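Local coordinates for ATP12 ATPase (Paracoccus denitrificans, PDB 2R31), which probably acts as a chaperone in the assembly of the F1 part of ATP synthase, at residues Ala90-Leu93 against Gly94-Gly98; Leu169-Leu172 against Val173-Gly177. All blocks are in the same frame, centred on the assembly; numbering follows the deposited sequence. Where two conformers were deposited one is given.

Interaction 1: Ala90-Leu93 against Gly94-Gly98; sequences AAML and GDYGG
Met92 and Tyr96, four residues apart, lie side by side and point the same way, an i to i+4 Met-aromatic contact. The sulfur meets the ring at its edge and in its plane, SD of Met92 lying 3.9 Å from CE1 of Tyr96. What puts it there is the shape of the methionine: CG stands anti to the backbone N (chi1 179°), and bends at chi2 and chi3 fold the chain. The same ring edge runs close to the backbone, with CD1 of Tyr96 3.5 Å from O of Met92. Replacing the tyrosine by an alanine would probably leave the Met92 sulfur without its aromatic neighbour and open a gap beside Val173 and Thr174 of helix 163-174, which the ring also touches. Among the backbone bonds, the helical i to i+4 pattern persists from N of Gly94 to O of Ala90 (2.9 Å) and from N of Asp95 to O of Ala91. At the C-terminal end of helix 86-95 it gives way to 3-10 turns: N of Tyr96 reaches O of Leu93 at 3.0 Å, and N of Gly97 returns to O of Gly94. The Asp95 carboxylate lies beside O of Ala91, two acceptors that cannot bond each other. Arg155 of helix 148-159 serves both, with a salt bridge to OD1 of Asp95 and a weak hydrogen bond to O of Ala91.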
loop_
_atom_site.group_PDB
_atom_site.type_symbol
_atom_site.label_atom_id
_atom_site.label_comp_id
_atom_site.label_asym_id
_atom_site.label_seq_id
_atom_site.Cartn_x
_atom_site.Cartn_y
_atom_site.Cartn_z
ATOM N N ALA A 90 -6.306 1.806 -11.246
ATOM C CA ALA A 90 -5.316 0.913 -11.843
ATOM C C ALA A 90 -4.415 1.659 -12.826
ATOM O O ALA A 90 -3.189 1.440 -12.865
ATOM C CB ALA A 90 -5.992 -0.263 -12.514
ATOM N N ALA A 91 -4.989 2.532 -13.650
ATOM C CA ALA A 91 -4.178 3.281 -14.626
ATOM C C ALA A 91 -3.229 4.220 -13.893
ATOM O O ALA A 91 -2.054 4.356 -14.249
ATOM C CB ALA A 91 -5.080 4.033 -15.553
ATOM N N MET A 92 -3.728 4.884 -12.839
ATOM C CA MET A 92 -2.916 5.820 -12.087
ATOM C C MET A 92 -1.722 5.123 -11.435
ATOM O O MET A 92 -0.583 5.623 -11.472
ATOM C CB MET A 92 -3.832 6.511 -11.050
ATOM C CG MET A 92 -3.137 7.512 -10.147
ATOM S SD MET A 92 -2.284 6.830 -8.746
ATOM C CE MET A 92 -3.652 6.274 -7.782
ATOM N N LEU A 93 -1.964 3.964 -10.818
ATOM C CA LEU A 93 -0.861 3.250 -10.170
ATOM C C LEU A 93 0.094 2.715 -11.226
ATOM O O LEU A 93 1.338 2.777 -11.074
ATOM C CB LEU A 93 -1.384 2.167 -9.257
ATOM C CG LEU A 93 -2.116 2.646 -8.021
ATOM C CD1 LEU A 93 -2.747 1.478 -7.286
ATOM C CD2 LEU A 93 -1.197 3.453 -7.101
ATOM N N GLY A 94 -0.434 2.174 -12.322
ATOM C CA GLY A 94 0.414 1.663 -13.381
ATOM C C GLY A 94 1.297 2.769 -13.965
ATOM O O GLY A 94 2.434 2.499 -14.418
ATOM N N ASP A 95 0.807 3.998 -14.013
ATOM C CA ASP A 95 1.552 5.121 -14.537
ATOM C C ASP A 95 2.783 5.476 -13.706
ATOM O O ASP A 95 3.698 6.131 -14.231
ATOM C CB ASP A 95 0.706 6.346 -14.644
ATOM C CG ASP A 95 -0.238 6.363 -15.758
ATOM O OD1 ASP A 95 -0.129 5.516 -16.706
ATOM O OD2 ASP A 95 -1.148 7.238 -15.690
ATOM N N TYR A 96 2.864 5.006 -12.452
ATOM C CA TYR A 96 4.109 5.216 -11.714
ATOM C C TYR A 96 5.285 4.478 -12.366
ATOM O O TYR A 96 6.430 4.814 -12.090
ATOM C CB TYR A 96 3.962 4.789 -10.255
ATOM C CG TYR A 96 3.423 5.846 -9.332
ATOM C CD1 TYR A 96 2.064 6.114 -9.241
ATOM C CD2 TYR A 96 4.286 6.609 -8.555
ATOM C CE1 TYR A 96 1.577 7.053 -8.407
ATOM C CE2 TYR A 96 3.774 7.547 -7.680
ATOM C CZ TYR A 96 2.399 7.774 -7.619
ATOM O OH TYR A 96 1.977 8.754 -6.744
ATOM N N GLY A 97 5.038 3.518 -13.257
ATOM C CA GLY A 97 6.155 2.964 -14.026
ATOM C C GLY A 97 6.950 3.956 -14.809
ATOM O O GLY A 97 8.084 3.746 -15.119
ATOM N N GLY A 98 6.317 5.046 -15.196
ATOM C CA GLY A 98 6.975 6.124 -15.953
ATOM C C GLY A 98 7.554 7.227 -15.055
ATOM O O GLY A 98 8.187 8.137 -15.597
#

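Interaction 2: Leu169-Leu172 against Val173-Gly177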
loop_
_atom_site.group_PDB
_atom_site.type_symbol
_atom_site.label_atom_id
_atom_site.label_comp_id
_atom_site.label_asym_id
_atom_site.label_seq_id
_atom_site.Cartn_x
_atom_site.Cartn_y
_atom_site.Cartn_z
ATOM N N LEU A 169 -2.161 -2.460 -2.818
ATOM C CA LEU A 169 -1.022 -1.961 -3.587
ATOM C C LEU A 169 -0.874 -0.461 -3.450
ATOM O O LEU A 169 0.243 0.075 -3.459
ATOM C CB LEU A 169 -1.152 -2.374 -5.057
ATOM C CG LEU A 169 -0.037 -1.887 -5.957
ATOM C CD1 LEU A 169 1.305 -2.511 -5.578
ATOM C CD2 LEU A 169 -0.339 -2.147 -7.426
ATOM N N HIS A 170 -1.997 0.256 -3.413
ATOM C CA HIS A 170 -1.993 1.701 -3.542
ATOM C C HIS A 170 -0.897 2.374 -2.732
ATOM O O HIS A 170 -0.041 3.071 -3.323
ATOM C CB HIS A 170 -3.400 2.232 -3.194
ATOM C CG HIS A 170 -3.554 3.694 -3.402
ATOM N ND1 HIS A 170 -3.054 4.619 -2.522
ATOM C CD2 HIS A 170 -4.106 4.412 -4.375
ATOM C CE1 HIS A 170 -3.352 5.855 -3.020
ATOM N NE2 HIS A 170 -4.009 5.773 -4.159
ATOM N N ASP A 171 -0.927 2.259 -1.420
ATOM C CA ASP A 171 0.055 3.006 -0.594
ATOM C C ASP A 171 1.461 2.444 -0.708
ATOM O O ASP A 171 2.446 3.147 -0.488
ATOM C CB ASP A 171 -0.382 3.047 0.860
ATOM C CG ASP A 171 -1.576 3.914 1.134
ATOM O OD1 ASP A 171 -2.110 4.566 0.211
ATOM O OD2 ASP A 171 -1.948 3.930 2.333
ATOM N N LEU A 172 1.584 1.146 -1.038
ATOM C CA LEU A 172 2.887 0.542 -1.298
ATOM C C LEU A 172 3.571 1.153 -2.514
ATOM O O LEU A 172 4.796 1.062 -2.631
ATOM C CB LEU A 172 2.744 -0.980 -1.432
ATOM C CG LEU A 172 2.324 -1.690 -0.166
ATOM C CD1 LEU A 172 1.918 -3.139 -0.496
ATOM C CD2 LEU A 172 3.356 -1.647 0.925
ATOM N N VAL A 173 2.804 1.779 -3.403
ATOM C CA VAL A 173 3.317 2.523 -4.533
ATOM C C VAL A 173 3.464 4.004 -4.206
ATOM O O VAL A 173 4.499 4.610 -4.406
ATOM C CB VAL A 173 2.416 2.349 -5.786
ATOM C CG1 VAL A 173 2.834 3.252 -6.927
ATOM C CG2 VAL A 173 2.423 0.878 -6.203
ATOM N N THR A 174 2.364 4.626 -3.725
ATOM C CA THR A 174 2.351 6.086 -3.623
ATOM C C THR A 174 3.211 6.612 -2.522
ATOM O O THR A 174 3.795 7.725 -2.663
ATOM C CB THR A 174 0.906 6.638 -3.514
ATOM O OG1 THR A 174 0.342 6.115 -2.310
ATOM C CG2 THR A 174 0.049 6.226 -4.681
ATOM N N LEU A 175 3.335 5.929 -1.399
ATOM C CA LEU A 175 4.102 6.508 -0.304
ATOM C C LEU A 175 5.591 6.498 -0.648
ATOM O O LEU A 175 6.242 7.567 -0.555
ATOM C CB LEU A 175 3.689 5.880 1.032
ATOM C CG LEU A 175 2.174 5.885 1.339
ATOM C CD1 LEU A 175 1.910 5.212 2.677
ATOM C CD2 LEU A 175 1.551 7.276 1.291
ATOM N N PRO A 176 6.234 5.405 -1.122
ATOM C CA PRO A 176 7.605 5.520 -1.557
ATOM C C PRO A 176 7.785 6.156 -2.922
ATOM O O PRO A 176 8.883 6.567 -3.304
ATOM C CB PRO A 176 8.064 4.062 -1.550
ATOM C CG PRO A 176 6.842 3.233 -1.870
ATOM C CD PRO A 176 5.753 4.009 -1.087
ATOM N N GLY A 177 6.703 6.217 -3.704
ATOM C CA GLY A 177 6.777 6.745 -5.063
ATOM C C GLY A 177 7.366 5.805 -6.091
ATOM O O GLY A 177 8.057 6.257 -7.025
#
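The imidazole of His170 presents one face to Thr174, whose methyl CG2 sits 3.8 Å above the ring plane, displaced toward the rim, in a CH-pi contact. With CG anti to the backbone N (chi1 -175°), the histidine sends its ring along the helix side to meet the threonine one turn on. At the ring edge, ND1 of His170 gives a hydrogen bond of 2.9 Å to OD1 of Asp171, nearly in the imidazole plane and on the anti side of the carboxylate; this bond helps fix the rotation of the ring. The threonine hydroxyl turns back instead to the backbone: OG1 of Thr174 donates to O of His170 at 3.2 Å, from above the carbonyl plane. That same oxygen receives N of Thr174 at 2.9 Å, and N of Val173, so three donors grip it. One residue on, N of Leu175 bonds to O of Asp171 at 3.1 Å. Leu169 and Val173 meet obliquely, methyl to methyl, with CD1 of Leu169 3.6 Å from CG2 of Val173. Pro176, which has no N-H to offer Leu172, instead brings its ring CG to 3.1 Å from O of Leu172. Gly177 then leaves helical geometry with positive phi (77°). A proline, lacking the N-H for the helical bond, followed by a glycine of positive phi is a common way for a helix to terminate at its C-terminal end.

How the interactions relate
From the N terminus, interaction 1 comes first, at the C-terminal end of helix 86-95, and interaction 2 follows at the end of helix 163-174. Each is a local contact within one continuous stretch, so neither closes a long loop; the two stand in series, without nesting or crossing. In space they meet, their centres about 11 Å apart. Tyr96 packs against Val173, with 3.6 Å between CG of Tyr96 and CG1 of Val173, while Met92 reaches the His170 ring and Leu93 lies against the backbone of His170. The two helix ends are thereby joined, with helix 148-159 also against 90-98, and helices 179-186 and 214-236 against 169-177.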